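Long-range contacts in CurJ (Moorea producens 3L, PDB 5TZ6), which probably removes water from polyketide intermediates in curacin biosynthesis, vinylogous dehydration included, as a polyketide synthase dehydratase domain: residues F41-Q46 and R174-G179; V47-A52 and Q80-P85; N237-P242 and A300-L305; G272-A277 and E296-N301. The protein carries 1 engineered substitution. All blocks are in the same frame, centred on the assembly; numbering follows the deposited sequence.

Contact 1 of 4, residues F41-Q46 and R174-G179. Engineered in segment 41-46: Phe-41 (natural residue His). With 7OD ((2E,5R)-5-hydroxy-2-methylhept-2-enoic acid), chain C.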
# COMPACT_ATOMS: atom_id res chain seq x y z
N PHE A 41 -20.30 -18.48 6.74
CA PHE A 41 -20.61 -18.90 5.37
C PHE A 41 -19.74 -20.12 5.10
O PHE A 41 -18.59 -19.99 4.67
CB PHE A 41 -20.36 -17.77 4.35
CG PHE A 41 -21.06 -18.00 3.04
CD1 PHE A 41 -20.50 -18.81 2.07
CD2 PHE A 41 -22.30 -17.43 2.80
CE1 PHE A 41 -21.16 -19.04 0.86
CE2 PHE A 41 -22.97 -17.66 1.60
CZ PHE A 41 -22.40 -18.46 0.63
N ILE A 42 -20.28 -21.31 5.36
CA ILE A 42 -19.54 -22.57 5.31
C ILE A 42 -20.05 -23.38 4.13
O ILE A 42 -21.23 -23.74 4.09
CB ILE A 42 -19.69 -23.36 6.62
CG1 ILE A 42 -19.36 -22.48 7.83
CG2 ILE A 42 -18.85 -24.64 6.61
CD1 ILE A 42 -18.16 -21.58 7.62
N VAL A 43 -19.18 -23.68 3.18
CA VAL A 43 -19.54 -24.48 2.01
C VAL A 43 -18.72 -25.76 2.05
O VAL A 43 -17.48 -25.72 2.01
CB VAL A 43 -19.30 -23.72 0.70
CG1 VAL A 43 -19.79 -24.54 -0.48
CG2 VAL A 43 -20.01 -22.37 0.74
N TYR A 44 -19.40 -26.91 2.10
CA TYR A 44 -18.73 -28.20 2.21
C TYR A 44 -17.62 -28.16 3.25
O TYR A 44 -16.53 -28.69 3.03
CB TYR A 44 -18.18 -28.66 0.85
CG TYR A 44 -19.22 -29.32 -0.04
CD1 TYR A 44 -20.01 -28.58 -0.90
CD2 TYR A 44 -19.42 -30.70 0.01
CE1 TYR A 44 -20.96 -29.19 -1.70
CE2 TYR A 44 -20.37 -31.32 -0.79
CZ TYR A 44 -21.13 -30.55 -1.64
OH TYR A 44 -22.08 -31.15 -2.44
N GLU A 45 -17.89 -27.52 4.39
CA GLU A 45 -17.02 -27.43 5.56
C GLU A 45 -15.86 -26.45 5.40
O GLU A 45 -14.95 -26.44 6.24
CB GLU A 45 -16.47 -28.80 5.97
CG GLU A 45 -17.56 -29.82 6.29
CD GLU A 45 -17.00 -31.12 6.84
OE1 GLU A 45 -17.68 -31.75 7.68
OE2 GLU A 45 -15.89 -31.52 6.43
N GLN A 46 -15.88 -25.61 4.38
CA GLN A 46 -14.81 -24.65 4.15
C GLN A 46 -15.34 -23.23 4.32
O GLN A 46 -16.48 -22.94 3.98
CB GLN A 46 -14.21 -24.78 2.75
CG GLN A 46 -13.67 -26.16 2.39
CD GLN A 46 -13.08 -26.18 0.99
OE1 GLN A 46 -13.52 -26.94 0.13
NE2 GLN A 46 -12.08 -25.33 0.76
N ARG A 174 -27.83 -28.31 0.32
CA ARG A 174 -26.75 -28.26 -0.66
C ARG A 174 -25.38 -28.09 -0.01
O ARG A 174 -24.41 -27.77 -0.71
CB ARG A 174 -26.99 -27.12 -1.67
CG ARG A 174 -27.92 -27.51 -2.81
CD ARG A 174 -29.38 -27.41 -2.39
NE ARG A 174 -30.28 -27.79 -3.47
CZ ARG A 174 -31.58 -28.05 -3.31
NH1 ARG A 174 -32.13 -27.96 -2.11
NH2 ARG A 174 -32.32 -28.40 -4.35
N GLN A 175 -25.28 -28.28 1.30
CA GLN A 175 -24.04 -28.11 2.06
C GLN A 175 -23.61 -26.66 2.14
O GLN A 175 -22.42 -26.38 2.34
CB GLN A 175 -22.90 -28.96 1.47
CG GLN A 175 -23.31 -30.37 1.19
CD GLN A 175 -23.97 -31.01 2.38
OE1 GLN A 175 -23.53 -30.83 3.52
NE2 GLN A 175 -25.05 -31.73 2.13
N ILE A 176 -24.53 -25.73 1.97
CA ILE A 176 -24.27 -24.31 2.20
C ILE A 176 -24.86 -23.98 3.56
O ILE A 176 -26.06 -23.71 3.69
CB ILE A 176 -24.83 -23.43 1.08
CG1 ILE A 176 -24.19 -23.80 -0.26
CG2 ILE A 176 -24.56 -21.97 1.38
CD1 ILE A 176 -24.83 -23.13 -1.45
N HIS A 177 -24.01 -24.01 4.58
CA HIS A 177 -24.40 -23.83 5.97
C HIS A 177 -24.19 -22.36 6.33
O HIS A 177 -23.05 -21.89 6.45
CB HIS A 177 -23.56 -24.73 6.87
CG HIS A 177 -23.83 -26.20 6.69
ND1 HIS A 177 -23.24 -27.16 7.48
CD2 HIS A 177 -24.64 -26.86 5.83
CE1 HIS A 177 -23.67 -28.35 7.11
NE2 HIS A 177 -24.52 -28.20 6.11
N LEU A 178 -25.30 -21.64 6.50
CA LEU A 178 -25.28 -20.21 6.82
C LEU A 178 -25.39 -20.04 8.33
O LEU A 178 -26.34 -20.52 8.95
CB LEU A 178 -26.43 -19.49 6.13
CG LEU A 178 -26.47 -19.43 4.60
CD1 LEU A 178 -27.71 -18.69 4.12
CD2 LEU A 178 -25.21 -18.78 4.02
N GLY A 179 -24.42 -19.33 8.92
CA GLY A 179 -24.49 -19.00 10.33
C GLY A 179 -25.47 -17.87 10.59
O GLY A 179 -26.23 -17.44 9.72
OAB 7OD C . -21.37 -21.27 -3.10
CAA 7OD C . -20.77 -20.22 -3.44
OAI 7OD C . -19.58 -20.27 -3.81
CAC 7OD C . -21.51 -18.88 -3.40
CAK 7OD C . -20.78 -17.59 -3.81
CAD 7OD C . -22.98 -18.81 -2.95
CAE 7OD C . -23.68 -17.44 -2.93
CAF 7OD C . -25.20 -17.45 -2.62
OAH 7OD C . -25.40 -16.99 -1.28
CAG 7OD C . -25.86 -18.83 -2.77
CAJ 7OD C . -27.38 -18.62 -2.82

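Contact 2 of 4, residues V47-A52 and Q80-P85. With 7OD ((2E,5R)-5-hydroxy-2-methylhept-2-enoic acid), chain C.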
# COMPACT_ATOMS: atom_id res chain seq x y z
N VAL A 47 -14.50 -22.36 4.88
CA VAL A 47 -14.84 -20.95 4.91
C VAL A 47 -14.70 -20.39 3.50
O VAL A 47 -13.63 -20.46 2.89
CB VAL A 47 -13.93 -20.19 5.89
CG1 VAL A 47 -14.17 -18.70 5.77
CG2 VAL A 47 -14.18 -20.67 7.31
N VAL A 48 -15.79 -19.82 2.99
CA VAL A 48 -15.83 -19.30 1.63
C VAL A 48 -16.34 -17.87 1.68
O VAL A 48 -17.28 -17.55 2.42
CB VAL A 48 -16.72 -20.16 0.71
CG1 VAL A 48 -16.96 -19.44 -0.61
CG2 VAL A 48 -16.06 -21.51 0.46
N VAL A 49 -15.71 -16.99 0.89
CA VAL A 49 -16.13 -15.61 0.74
C VAL A 49 -17.06 -15.54 -0.47
O VAL A 49 -16.58 -15.74 -1.60
CB VAL A 49 -14.94 -14.67 0.58
CG1 VAL A 49 -15.43 -13.25 0.37
CG2 VAL A 49 -14.02 -14.76 1.78
N PRO A 50 -18.34 -15.25 -0.30
CA PRO A 50 -19.23 -15.16 -1.46
C PRO A 50 -18.99 -13.89 -2.27
O PRO A 50 -18.39 -12.92 -1.80
CB PRO A 50 -20.63 -15.16 -0.82
CG PRO A 50 -20.41 -14.55 0.53
CD PRO A 50 -19.05 -15.03 0.97
N GLY A 51 -19.47 -13.92 -3.51
CA GLY A 51 -19.33 -12.76 -4.39
C GLY A 51 -19.87 -11.48 -3.78
O GLY A 51 -19.25 -10.42 -3.85
N ALA A 52 -21.06 -11.57 -3.17
CA ALA A 52 -21.67 -10.44 -2.48
C ALA A 52 -20.64 -9.71 -1.63
O ALA A 52 -20.63 -8.47 -1.58
CB ALA A 52 -22.84 -10.92 -1.61
N GLN A 80 -13.58 -16.98 -9.93
CA GLN A 80 -13.09 -18.02 -9.03
C GLN A 80 -13.48 -17.67 -7.60
O GLN A 80 -13.20 -16.56 -7.13
CB GLN A 80 -11.57 -18.17 -9.14
CG GLN A 80 -11.01 -19.38 -8.41
CD GLN A 80 -9.52 -19.56 -8.62
OE1 GLN A 80 -8.95 -19.04 -9.58
NE2 GLN A 80 -8.87 -20.28 -7.71
N ALA A 81 -14.08 -18.63 -6.90
CA ALA A 81 -14.47 -18.42 -5.51
C ALA A 81 -13.24 -18.35 -4.62
O ALA A 81 -12.21 -18.99 -4.87
CB ALA A 81 -15.38 -19.55 -5.04
N LEU A 82 -13.35 -17.55 -3.56
CA LEU A 82 -12.28 -17.40 -2.58
C LEU A 82 -12.58 -18.27 -1.37
O LEU A 82 -13.63 -18.12 -0.73
CB LEU A 82 -12.13 -15.93 -2.17
CG LEU A 82 -11.23 -15.67 -0.97
CD1 LEU A 82 -9.90 -16.39 -1.10
CD2 LEU A 82 -11.00 -14.18 -0.81
N ALA A 83 -11.67 -19.18 -1.05
CA ALA A 83 -11.79 -20.03 0.13
C ALA A 83 -10.60 -19.77 1.04
O ALA A 83 -9.48 -19.56 0.57
CB ALA A 83 -11.86 -21.51 -0.25
N ILE A 84 -10.84 -19.81 2.34
CA ILE A 84 -9.82 -19.46 3.31
C ILE A 84 -9.52 -20.69 4.17
O ILE A 84 -10.39 -21.13 4.93
CB ILE A 84 -10.26 -18.27 4.17
CG1 ILE A 84 -10.57 -17.07 3.28
CG2 ILE A 84 -9.18 -17.93 5.19
CD1 ILE A 84 -11.03 -15.86 4.04
N PRO A 85 -8.32 -21.26 4.07
CA PRO A 85 -8.00 -22.43 4.90
C PRO A 85 -8.17 -22.13 6.38
O PRO A 85 -8.18 -20.97 6.81
CB PRO A 85 -6.53 -22.72 4.55
CG PRO A 85 -6.02 -21.47 3.91
CD PRO A 85 -7.20 -20.84 3.22
OAB 7OD C . -21.37 -21.27 -3.10
CAA 7OD C . -20.77 -20.22 -3.44
OAI 7OD C . -19.58 -20.27 -3.81
CAC 7OD C . -21.51 -18.88 -3.40
CAK 7OD C . -20.78 -17.59 -3.81
CAD 7OD C . -22.98 -18.81 -2.95
CAE 7OD C . -23.68 -17.44 -2.93
CAF 7OD C . -25.20 -17.45 -2.62
OAH 7OD C . -25.40 -16.99 -1.28
CAG 7OD C . -25.86 -18.83 -2.77
CAJ 7OD C . -27.38 -18.62 -2.82
O HOH W 1 -12.09 -23.18 5.41

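Contact 3 of 4, residues N237-P242 and A300-L305. With 7OD ((2E,5R)-5-hydroxy-2-methylhept-2-enoic acid), chain C.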
# COMPACT_ATOMS: atom_id res chain seq x y z
N ASN A 237 -28.04 -31.93 -5.41
CA ASN A 237 -26.72 -31.41 -5.08
C ASN A 237 -26.52 -29.97 -5.54
O ASN A 237 -25.58 -29.32 -5.08
CB ASN A 237 -25.62 -32.28 -5.69
CG ASN A 237 -25.43 -33.59 -4.95
OD1 ASN A 237 -25.86 -33.72 -3.81
ND2 ASN A 237 -24.78 -34.56 -5.59
N GLU A 238 -27.37 -29.48 -6.45
CA GLU A 238 -27.15 -28.21 -7.13
C GLU A 238 -28.10 -27.14 -6.64
O GLU A 238 -29.24 -27.42 -6.25
CB GLU A 238 -27.37 -28.38 -8.64
CG GLU A 238 -26.32 -29.17 -9.38
CD GLU A 238 -26.74 -29.47 -10.81
OE1 GLU A 238 -25.88 -29.86 -11.62
OE2 GLU A 238 -27.94 -29.32 -11.12
N THR A 239 -27.63 -25.90 -6.67
CA THR A 239 -28.47 -24.73 -6.47
C THR A 239 -28.00 -23.63 -7.41
O THR A 239 -26.94 -23.74 -8.03
CB THR A 239 -28.44 -24.26 -5.01
OG1 THR A 239 -29.41 -23.23 -4.81
CG2 THR A 239 -27.05 -23.74 -4.64
N PHE A 240 -28.80 -22.57 -7.53
CA PHE A 240 -28.41 -21.43 -8.35
C PHE A 240 -27.39 -20.60 -7.59
O PHE A 240 -27.68 -20.10 -6.50
CB PHE A 240 -29.64 -20.59 -8.72
CG PHE A 240 -30.58 -21.27 -9.68
CD1 PHE A 240 -30.29 -21.34 -11.04
CD2 PHE A 240 -31.76 -21.85 -9.23
CE1 PHE A 240 -31.15 -21.97 -11.92
CE2 PHE A 240 -32.62 -22.49 -10.11
CZ PHE A 240 -32.32 -22.55 -11.46
N VAL A 241 -26.20 -20.44 -8.16
CA VAL A 241 -25.14 -19.66 -7.53
C VAL A 241 -24.97 -18.35 -8.29
O VAL A 241 -25.06 -18.33 -9.53
CB VAL A 241 -23.82 -20.45 -7.47
CG1 VAL A 241 -22.77 -19.65 -6.71
CG2 VAL A 241 -24.07 -21.79 -6.79
N PRO A 242 -24.76 -17.23 -7.60
CA PRO A 242 -24.59 -15.95 -8.31
C PRO A 242 -23.44 -16.03 -9.30
O PRO A 242 -22.33 -16.44 -8.96
CB PRO A 242 -24.30 -14.96 -7.18
CG PRO A 242 -25.01 -15.55 -6.00
CD PRO A 242 -24.90 -17.05 -6.15
N ALA A 300 -25.40 -25.03 -10.02
CA ALA A 300 -24.05 -25.54 -9.84
C ALA A 300 -23.97 -26.31 -8.53
O ALA A 300 -24.75 -26.09 -7.61
CB ALA A 300 -23.02 -24.41 -9.87
N ASN A 301 -23.00 -27.22 -8.48
CA ASN A 301 -22.67 -27.90 -7.25
C ASN A 301 -21.61 -27.09 -6.52
O ASN A 301 -20.49 -26.95 -7.05
CB ASN A 301 -22.16 -29.30 -7.54
CG ASN A 301 -21.93 -30.12 -6.28
OD1 ASN A 301 -21.49 -29.60 -5.25
ND2 ASN A 301 -22.23 -31.41 -6.35
N PRO A 302 -21.89 -26.54 -5.34
CA PRO A 302 -20.90 -25.67 -4.69
C PRO A 302 -19.57 -26.35 -4.48
O PRO A 302 -18.52 -25.66 -4.44
CB PRO A 302 -21.57 -25.30 -3.36
CG PRO A 302 -23.04 -25.43 -3.65
CD PRO A 302 -23.15 -26.62 -4.57
N LYS A 303 -19.55 -27.68 -4.39
CA LYS A 303 -18.29 -28.40 -4.29
C LYS A 303 -17.37 -28.05 -5.46
O LYS A 303 -16.17 -27.81 -5.27
CB LYS A 303 -18.52 -29.91 -4.26
CG LYS A 303 -17.22 -30.68 -4.14
CD LYS A 303 -17.33 -32.14 -4.55
CE LYS A 303 -18.26 -32.94 -3.67
NZ LYS A 303 -18.26 -34.38 -4.06
N ILE A 304 -17.93 -28.00 -6.68
CA ILE A 304 -17.08 -27.79 -7.84
C ILE A 304 -16.60 -26.35 -7.91
O ILE A 304 -15.50 -26.07 -8.38
CB ILE A 304 -17.81 -28.21 -9.13
CG1 ILE A 304 -18.61 -29.49 -8.90
CG2 ILE A 304 -16.81 -28.40 -10.27
CD1 ILE A 304 -17.76 -30.70 -8.57
N LEU A 305 -17.42 -25.40 -7.42
CA LEU A 305 -16.94 -24.03 -7.32
C LEU A 305 -15.77 -23.93 -6.36
O LEU A 305 -14.86 -23.12 -6.57
CB LEU A 305 -18.07 -23.09 -6.88
CG LEU A 305 -18.89 -22.46 -8.00
CD1 LEU A 305 -19.40 -23.51 -8.99
CD2 LEU A 305 -20.05 -21.64 -7.43
OAB 7OD C . -21.37 -21.27 -3.10
CAA 7OD C . -20.77 -20.22 -3.44
OAI 7OD C . -19.58 -20.27 -3.81
CAC 7OD C . -21.51 -18.88 -3.40
CAK 7OD C . -20.78 -17.59 -3.81
CAD 7OD C . -22.98 -18.81 -2.95
CAE 7OD C . -23.68 -17.44 -2.93
CAF 7OD C . -25.20 -17.45 -2.62
OAH 7OD C . -25.40 -16.99 -1.28
CAG 7OD C . -25.86 -18.83 -2.77
CAJ 7OD C . -27.38 -18.62 -2.82

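Contact 4 of 4, residues G272-A277 and E296-N301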
# COMPACT_ATOMS: atom_id res chain seq x y z
N GLY A 272 -32.76 -23.98 -18.68
CA GLY A 272 -33.33 -24.13 -17.36
C GLY A 272 -32.30 -24.13 -16.25
O GLY A 272 -32.60 -24.50 -15.11
N GLU A 273 -31.08 -23.72 -16.57
CA GLU A 273 -30.01 -23.63 -15.60
C GLU A 273 -29.65 -22.20 -15.25
O GLU A 273 -28.82 -21.99 -14.36
CB GLU A 273 -28.76 -24.37 -16.11
CG GLU A 273 -28.76 -25.84 -15.74
CD GLU A 273 -28.02 -26.71 -16.74
OE1 GLU A 273 -28.40 -26.71 -17.93
OE2 GLU A 273 -27.05 -27.39 -16.33
N LYS A 274 -30.24 -21.22 -15.92
CA LYS A 274 -30.02 -19.81 -15.62
C LYS A 274 -31.27 -19.24 -14.97
O LYS A 274 -32.38 -19.41 -15.48
CB LYS A 274 -29.71 -19.03 -16.90
CG LYS A 274 -28.43 -19.42 -17.59
CD LYS A 274 -28.33 -18.72 -18.93
CE LYS A 274 -26.96 -18.86 -19.53
NZ LYS A 274 -26.46 -20.26 -19.39
N PHE A 275 -31.08 -18.57 -13.84
CA PHE A 275 -32.15 -17.82 -13.20
C PHE A 275 -31.80 -16.34 -13.26
O PHE A 275 -30.74 -15.93 -12.77
CB PHE A 275 -32.36 -18.27 -11.75
CG PHE A 275 -33.65 -17.78 -11.17
CD1 PHE A 275 -33.70 -16.56 -10.52
CD2 PHE A 275 -34.81 -18.51 -11.31
CE1 PHE A 275 -34.89 -16.10 -9.99
CE2 PHE A 275 -36.00 -18.05 -10.79
CZ PHE A 275 -36.04 -16.85 -10.13
N LYS A 276 -32.70 -15.55 -13.84
CA LYS A 276 -32.49 -14.12 -14.05
C LYS A 276 -33.51 -13.31 -13.25
O LYS A 276 -34.70 -13.65 -13.23
CB LYS A 276 -32.57 -13.76 -15.54
CG LYS A 276 -31.60 -14.54 -16.41
CD LYS A 276 -31.92 -14.37 -17.89
CE LYS A 276 -30.82 -14.97 -18.76
NZ LYS A 276 -31.04 -14.71 -20.21
N ALA A 277 -33.03 -12.25 -12.61
CA ALA A 277 -33.83 -11.52 -11.65
C ALA A 277 -33.39 -10.06 -11.55
O ALA A 277 -32.24 -9.73 -11.83
CB ALA A 277 -33.74 -12.17 -10.27
N GLU A 296 -27.93 -12.75 -12.63
CA GLU A 296 -28.02 -14.10 -13.16
C GLU A 296 -27.28 -15.05 -12.24
O GLU A 296 -26.08 -14.86 -11.98
CB GLU A 296 -27.45 -14.21 -14.58
CG GLU A 296 -27.58 -15.63 -15.13
CD GLU A 296 -27.06 -15.79 -16.55
OE1 GLU A 296 -25.99 -16.40 -16.72
OE2 GLU A 296 -27.73 -15.31 -17.49
N GLY A 297 -28.01 -16.05 -11.74
CA GLY A 297 -27.41 -17.18 -11.05
C GLY A 297 -27.50 -18.40 -11.96
O GLY A 297 -28.36 -18.47 -12.83
N ARG A 298 -26.60 -19.35 -11.75
CA ARG A 298 -26.57 -20.56 -12.56
C ARG A 298 -26.50 -21.78 -11.66
O ARG A 298 -25.79 -21.77 -10.66
CB ARG A 298 -25.39 -20.57 -13.53
CG ARG A 298 -25.48 -19.51 -14.59
CD ARG A 298 -24.53 -19.79 -15.73
NE ARG A 298 -24.57 -18.74 -16.73
CZ ARG A 298 -23.78 -18.69 -17.79
NH1 ARG A 298 -22.88 -19.64 -17.98
NH2 ARG A 298 -23.88 -17.69 -18.65
N LYS A 299 -27.24 -22.82 -12.05
CA LYS A 299 -27.22 -24.07 -11.31
C LYS A 299 -25.79 -24.59 -11.21
O LYS A 299 -25.04 -24.57 -12.19
CB LYS A 299 -28.09 -25.11 -12.02
CG LYS A 299 -29.58 -24.95 -11.78
CD LYS A 299 -30.11 -26.03 -10.85
CE LYS A 299 -31.62 -26.16 -10.95
NZ LYS A 299 -32.15 -27.22 -10.06
N ALA A 300 -25.40 -25.03 -10.02
CA ALA A 300 -24.05 -25.54 -9.84
C ALA A 300 -23.97 -26.31 -8.53
O ALA A 300 -24.75 -26.09 -7.61
CB ALA A 300 -23.02 -24.41 -9.87
N ASN A 301 -23.00 -27.22 -8.48
CA ASN A 301 -22.67 -27.90 -7.25
C ASN A 301 -21.61 -27.09 -6.52
O ASN A 301 -20.49 -26.95 -7.05
CB ASN A 301 -22.16 -29.30 -7.54
CG ASN A 301 -21.93 -30.12 -6.28
OD1 ASN A 301 -21.49 -29.60 -5.25
ND2 ASN A 301 -22.23 -31.41 -6.35

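Contact 1 of 4, residues F41-Q46 and R174-G179
Gln-175 lies across one face of the Tyr-44 ring. Its CB sits 3.7 Å from the centroid of that ring, only 11° off the normal, a CH-pi contact, while its CG comes nearest to the ring at Tyr-44 CZ, 3.6 Å away. The amide plane of Gln-175 is turned 55° against the ring. This pair closes the turn end of an antiparallel ladder between strands 41-43 and 176-178. Gln-175, with positive phi, is also the C-prime residue of the Schellman motif that ends helix 164-173, and its O accepts Tyr-44 N at 3.1 Å. Ile-42 makes the central hydrogen-bonded pair with His-177: Ile-42 O takes His-177 N at 2.8 Å, and Ile-42 N gives its hydrogen to His-177 O in return. Val-43 to Gln-46 form a type I' turn that leads into the next strand. At the other end stands Phe-41, an engineered residue where the natural sequence has histidine. Its CG is anti to the backbone N (chi1 -162°), and the side chain runs beside that of Leu-178, with Phe-41 CD2 pressed to Leu-178 CD2 at 3.4 Å. Phe-41 CZ reaches the bound 7OD, 3.6 Å from CAD, and Phe-182 meets the ring edge-to-face. Asp-219, which is hydrogen-bonded to 7OD, also touches Phe-41. The three hydrogen bonds across the contact are all backbone to backbone, and none joins the phenyl ring to the ligand, whose hydroxyl OAH lies in plane at the ring edge.

Contact 2 of 4, residues V47-A52 and Q80-P85
An antiparallel edge of a small four-stranded sheet brings Val-49 and Val-47 against Leu-82 and Ile-84, with strand 82-84 outermost within the chain. Val-49 N donates to Leu-82 O at 2.9 Å, and Ile-84 N donates to Val-47 O at the same length. On the other side of the Val-47/Ile-84 pair a water takes the place of a direct bond, Val-47 N and Ile-84 O being 4.3 Å apart: it accepts from Val-47 N at 2.6 Å and donates to Ile-84 O. On one side of the sheet Val-49 CG2 packs 4.0 Å from Leu-82 CG, the two side chains lying alongside and pointing the same way. Val-49 CG2 is anti to the carbonyl carbon and also meets Ile-84 CD1 at 3.9 Å, where the two side chains cross at a slant; Leu-38 touches both. In this dehydratase, whose sequence belongs to the hotdog clan, the chain passes from strand 46-49 through Pro-50, at the N-cap, into helix 51-65. There it lines the ligand pocket, Pro-50 CA lying 3.7 Å from the methyl CAK of 7OD. On the other side of the sheet Val-48 CG2 faces Ala-83 CB at 4.3 Å, and Val-43 and Leu-306 lie against Val-48.

Contact 3 of 4, residues N237-P242 and A300-L305
Thr-239 O accepts the backbone N-H of Ala-300 at 2.8 Å, a bent bond with 141° at the hydrogen. Thr-239 N answers by donating to Ala-300 O at 3.0 Å, which makes the two residues a hydrogen-bonded antiparallel pair between 239-250 and 288-300, neighbouring strands of the antiparallel sheet in the C-terminal hotdog part of the dehydratase. Both donors stand somewhat out of the planes of the carbonyls they meet. Just before the pair, Glu-238 CA brings a C-H to the same Ala-300 O. At Asn-301 the chain leaves the strand and enters helix 302-305. Asn-301, its CG anti to the backbone N (chi1 -174°), is the N-cap: its OD1 accepts Lys-303 N at 2.9 Å. Its other branch, ND2, rests against Asn-237 CB at 3.6 Å, the two asparagine side chains side by side with their amide planes 51° apart. Pro-302 sets its CD near Asn-237 O, and Ile-176 touches both Pro-302 and Thr-239. Arg-174 NE bonds to Glu-238 O, tying the residue before the strand to the one after helix 164-173. Phe-240, Val-241, Pro-242 and Leu-305 line the pocket of 7OD. Pro-242 CD lies 3.5 Å from CAE of the ligand, and Val-241 CG1 is 3.6 Å from CAC. The side chains of Val-241 and Leu-305, the latter on the helix, meet tip to tip: Val-241 CG1, anti to the backbone N, and Leu-305 CD2 stand 3.4 Å apart, a tight methyl contact beside the carboxylate end of the ligand.

Contact 4 of 4, residues G272-A277 and E296-N301
Glu-273 opens the contact against Lys-299: its O accepts Lys-299 N at 2.9 Å, and its CG packs on Lys-299 CB at 3.8 Å, where the two side chains cross at about a right angle. Lys-274 follows, in a non-hydrogen-bonded pair with Arg-298, the side chains running alongside and pointing the same way. Its chain bends at chi4 (44°), which sets NZ over the centre of one face of the Arg-298 guanidinium, 3.5 Å above the plane. Two like charges thus lie close together, and the carboxylate of Glu-296 probably eases the repulsion. Arg-298 NE donates to Glu-296 OE1 at 2.7 Å, almost in the guanidinium plane, in a salt bridge made along strand 296-300 itself; a weak bond from NH2 goes to the same oxygen. Arg-298 also makes a cation-pi contact with Phe-243. The two strands are the arms of the beta hairpin 274-282 and 288-300, in the C-terminal hotdog part of the dehydratase. Phe-275 forms its hydrogen-bonded pair with Gly-297, N donating to Gly-297 O and O accepting Gly-297 N, each at 2.9 Å. Gly-297 brings no side chain to the face on which the ring of Phe-275 lies, and that ring is packed by Ile-225, Leu-228 and Val-229. Lys-276 then runs beside Glu-296, pointing the same way, its CE 3.4 Å from Glu-296 OE2. Lys-276 NZ stays 4.3 Å from Glu-296 OE2, beyond a salt bridge, and pairs instead with Asp-268.

Along the chain, contact 2 falls between the two segments of contact 1, and contacts 3 and 4, which share Ala-300 and Asn-301, come later. Contacts 1 and 2, centres about 11 Å apart, build adjoining parts of the four-stranded sheet 82-84, 46-49, 41-43, 176-178, which joins the N-terminal and C-terminal hotdog parts of the chain. Contacts 3 and 4, centres about 9 Å apart, meet on strand 288-300. Contacts 1 and 3, centres about 11 Å apart, touch where Val-43 meets Pro-302. Contacts 1, 2 and 3 touch 7OD, so residues from both parts line the pocket; contact 4 carries the sheet on from contact 3 to strand 274-282, Gly-297 lying about 8 Å from 7OD.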